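Local coordinates for protein glucoamylase (Thermoanaerobacterium thermosaccharolyticum, PDB 1LF6) that hydrolyses alpha-1,4-linked glucans from their non-reducing ends, releasing beta-D-glucose one unit at a time, as a family 15 glucoamylase, at residues 50-55 / 122-127. Residues are numbered along the deposited sequence; the frame is centred on the assembly and turned at random.
Sequences VWFTLA and KDIFTD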
ATOM      1  N   VAL A  50      -8.320  13.483  -2.879  1.00 23.52           N
ATOM      2  CA  VAL A  50      -7.105  13.729  -2.109  1.00 20.81           C
ATOM      3  C   VAL A  50      -6.867  12.574  -1.136  1.00 20.77           C
ATOM      4  O   VAL A  50      -7.776  12.164  -0.414  1.00 20.63           O
ATOM      5  CB  VAL A  50      -7.213  15.033  -1.280  1.00 21.62           C
ATOM      6  CG1 VAL A  50      -6.005  15.169  -0.355  1.00 17.48           C
ATOM      7  CG2 VAL A  50      -7.304  16.239  -2.212  1.00 22.04           C
ATOM      8  N   TRP A  51      -5.641  12.061  -1.118  1.00 20.66           N
ATOM      9  CA  TRP A  51      -5.260  10.973  -0.223  1.00 18.66           C
ATOM     10  C   TRP A  51      -4.074  11.449   0.596  1.00 18.76           C
ATOM     11  O   TRP A  51      -3.245  12.199   0.093  1.00 18.59           O
ATOM     12  CB  TRP A  51      -4.798   9.743  -1.006  1.00 19.09           C
ATOM     13  CG  TRP A  51      -5.847   9.015  -1.781  1.00 18.30           C
ATOM     14  CD1 TRP A  51      -6.450   7.841  -1.438  1.00 16.12           C
ATOM     15  CD2 TRP A  51      -6.338   9.357  -3.079  1.00 18.21           C
ATOM     16  NE1 TRP A  51      -7.280   7.422  -2.450  1.00 18.25           N
ATOM     17  CE2 TRP A  51      -7.230   8.335  -3.469  1.00 16.60           C
ATOM     18  CE3 TRP A  51      -6.109  10.431  -3.954  1.00 17.63           C
ATOM     19  CZ2 TRP A  51      -7.893   8.351  -4.702  1.00 17.65           C
ATOM     20  CZ3 TRP A  51      -6.769  10.447  -5.176  1.00 18.05           C
ATOM     21  CH2 TRP A  51      -7.651   9.412  -5.539  1.00 16.85           C
ATOM     22  N   PHE A  52      -3.981  11.014   1.849  1.00 17.86           N
ATOM     23  CA  PHE A  52      -2.847  11.393   2.690  1.00 18.42           C
ATOM     24  C   PHE A  52      -2.291  10.180   3.426  1.00 17.71           C
ATOM     25  O   PHE A  52      -2.975   9.164   3.578  1.00 18.13           O
ATOM     26  CB  PHE A  52      -3.246  12.459   3.722  1.00 16.69           C
ATOM     27  CG  PHE A  52      -4.236  11.977   4.749  1.00 16.96           C
ATOM     28  CD1 PHE A  52      -5.605  12.055   4.508  1.00 15.70           C
ATOM     29  CD2 PHE A  52      -3.798  11.428   5.953  1.00 15.37           C
ATOM     30  CE1 PHE A  52      -6.524  11.591   5.449  1.00 15.05           C
ATOM     31  CE2 PHE A  52      -4.709  10.962   6.896  1.00 16.79           C
ATOM     32  CZ  PHE A  52      -6.075  11.044   6.644  1.00 16.13           C
ATOM     33  N   THR A  53      -1.042  10.290   3.866  1.00 17.36           N
ATOM     34  CA  THR A  53      -0.383   9.229   4.619  1.00 16.30           C
ATOM     35  C   THR A  53       0.353   9.901   5.767  1.00 17.00           C
ATOM     36  O   THR A  53       0.717  11.070   5.669  1.00 18.59           O
ATOM     37  CB  THR A  53       0.644   8.443   3.758  1.00 15.22           C
ATOM     38  OG1 THR A  53       1.684   9.326   3.307  1.00 17.27           O
ATOM     39  CG2 THR A  53      -0.036   7.824   2.558  1.00 14.07           C
ATOM     40  N   LEU A  54       0.551   9.165   6.857  1.00 16.53           N
ATOM     41  CA  LEU A  54       1.243   9.688   8.028  1.00 17.46           C
ATOM     42  C   LEU A  54       2.467   8.825   8.327  1.00 18.10           C
ATOM     43  O   LEU A  54       2.430   7.604   8.172  1.00 18.61           O
ATOM     44  CB  LEU A  54       0.310   9.676   9.250  1.00 17.20           C
ATOM     45  CG  LEU A  54      -1.045  10.373   9.114  1.00 17.58           C
ATOM     46  CD1 LEU A  54      -1.859  10.170  10.391  1.00 18.34           C
ATOM     47  CD2 LEU A  54      -0.837  11.853   8.840  1.00 18.54           C
ATOM     48  N   ALA A  55       3.545   9.465   8.764  1.00 18.47           N
ATOM     49  CA  ALA A  55       4.779   8.761   9.095  1.00 19.00           C
ATOM     50  C   ALA A  55       5.631   9.634  10.009  1.00 20.05           C
ATOM     51  O   ALA A  55       5.707  10.851   9.824  1.00 21.89           O
ATOM     52  CB  ALA A  55       5.553   8.421   7.816  1.00 16.03           C
ATOM     53  N   LYS A 122      -2.181  16.664  16.868  1.00 23.99           N
ATOM     54  CA  LYS A 122      -2.782  16.909  15.563  1.00 24.19           C
ATOM     55  C   LYS A 122      -4.055  16.114  15.288  1.00 24.52           C
ATOM     56  O   LYS A 122      -4.258  15.026  15.816  1.00 23.06           O
ATOM     57  CB  LYS A 122      -1.765  16.603  14.456  1.00 24.54           C
ATOM     58  CG  LYS A 122      -0.403  17.260  14.634  1.00 25.61           C
ATOM     59  CD  LYS A 122       0.589  16.739  13.594  1.00 26.89           C
ATOM     60  CE  LYS A 122       1.942  17.422  13.714  1.00 26.78           C
ATOM     61  NZ  LYS A 122       2.926  16.890  12.722  1.00 29.99           N
ATOM     62  N   ASP A 123      -4.901  16.685  14.440  1.00 24.89           N
ATOM     63  CA  ASP A 123      -6.153  16.072  14.012  1.00 25.81           C
ATOM     64  C   ASP A 123      -6.066  16.180  12.503  1.00 23.80           C
ATOM     65  O   ASP A 123      -6.056  17.288  11.963  1.00 21.68           O
ATOM     66  CB  ASP A 123      -7.350  16.873  14.530  1.00 29.36           C
ATOM     67  CG  ASP A 123      -7.693  16.548  15.967  1.00 33.32           C
ATOM     68  OD1 ASP A 123      -6.772  16.161  16.714  1.00 34.83           O
ATOM     69  OD2 ASP A 123      -8.882  16.685  16.357  1.00 35.92           O
ATOM     70  N   ILE A 124      -5.996  15.037  11.828  1.00 22.18           N
ATOM     71  CA  ILE A 124      -5.854  15.028  10.377  1.00 21.63           C
ATOM     72  C   ILE A 124      -6.923  14.238   9.631  1.00 21.47           C
ATOM     73  O   ILE A 124      -7.254  13.115  10.002  1.00 23.05           O
ATOM     74  CB  ILE A 124      -4.464  14.475   9.991  1.00 23.02           C
ATOM     75  CG1 ILE A 124      -3.379  15.299  10.697  1.00 23.36           C
ATOM     76  CG2 ILE A 124      -4.275  14.514   8.473  1.00 22.65           C
ATOM     77  CD1 ILE A 124      -1.991  14.698  10.605  1.00 25.50           C
ATOM     78  N   PHE A 125      -7.438  14.841   8.563  1.00 20.72           N
ATOM     79  CA  PHE A 125      -8.461  14.234   7.717  1.00 21.86           C
ATOM     80  C   PHE A 125      -8.668  15.147   6.517  1.00 21.51           C
ATOM     81  O   PHE A 125      -7.988  16.160   6.384  1.00 22.74           O
ATOM     82  CB  PHE A 125      -9.771  14.066   8.496  1.00 21.04           C
ATOM     83  CG  PHE A 125     -10.365  15.359   8.976  1.00 21.49           C
ATOM     84  CD1 PHE A 125     -11.309  16.035   8.208  1.00 22.62           C
ATOM     85  CD2 PHE A 125      -9.967  15.912  10.189  1.00 21.73           C
ATOM     86  CE1 PHE A 125     -11.848  17.245   8.644  1.00 23.49           C
ATOM     87  CE2 PHE A 125     -10.498  17.119  10.631  1.00 21.88           C
ATOM     88  CZ  PHE A 125     -11.441  17.788   9.858  1.00 21.73           C
ATOM     89  N   THR A 126      -9.599  14.798   5.639  1.00 23.21           N
ATOM     90  CA  THR A 126      -9.840  15.624   4.464  1.00 23.27           C
ATOM     91  C   THR A 126     -11.257  16.186   4.410  1.00 24.24           C
ATOM     92  O   THR A 126     -12.133  15.770   5.167  1.00 22.62           O
ATOM     93  CB  THR A 126      -9.576  14.836   3.170  1.00 24.47           C
ATOM     94  OG1 THR A 126     -10.407  13.670   3.141  1.00 23.80           O
ATOM     95  CG2 THR A 126      -8.112  14.419   3.093  1.00 22.18           C
ATOM     96  N   ASP A 127     -11.459  17.139   3.506  1.00 25.69           N
ATOM     97  CA  ASP A 127     -12.748  17.780   3.307  1.00 26.41           C
ATOM     98  C   ASP A 127     -13.550  16.887   2.367  1.00 26.92           C
ATOM     99  O   ASP A 127     -13.184  16.710   1.206  1.00 26.72           O
ATOM    100  CB  ASP A 127     -12.531  19.170   2.690  1.00 27.79           C
ATOM    101  CG  ASP A 127     -13.818  19.989   2.589  1.00 27.10           C
ATOM    102  OD1 ASP A 127     -13.718  21.232   2.556  1.00 27.15           O
ATOM    103  OD2 ASP A 127     -14.914  19.397   2.531  1.00 27.88           O
TER
HETATM  104  O   HOH W   1     -10.287  13.111   0.405  1.00 19.23           O
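I124 meets the strand 51-55 with both of its branches. Its CD1 meets L54 CD2 at 3.5 Å, the two side chains lying alongside and pointing opposite ways. Its CG2, anti to the backbone N, lies over one face of the F52 ring in a CH-pi contact, 4.2 Å from the ring centroid, displaced toward the CD2/CE2 rim. At F125 the side chain turns away to F100 and I134, and the backbone takes over: CA stands 4.0 Å from F52 CE1. T126 then brings CG2 obliquely to the CD1/CE1 side of the ring, 3.7 Å from F52 CD1, and 4.1 Å from V50 CG1. Its OG1 donates to a water that in turn donates to V50 O, the one polar bridge across the contact. An alanine at F52 would probably open a gap beneath the I124 and T126 methyls, both left without their ring partner. The F52 side chain also touches Y107, L133 and Y276. With the two strands 8.0 Å apart at their axes, running 156° to each other and sharing no direct hydrogen bond, this is face-to-face packing of two antiparallel sheets, the hydrophobic interior of the N-terminal beta-sandwich domain of this bacterial glucoamylase.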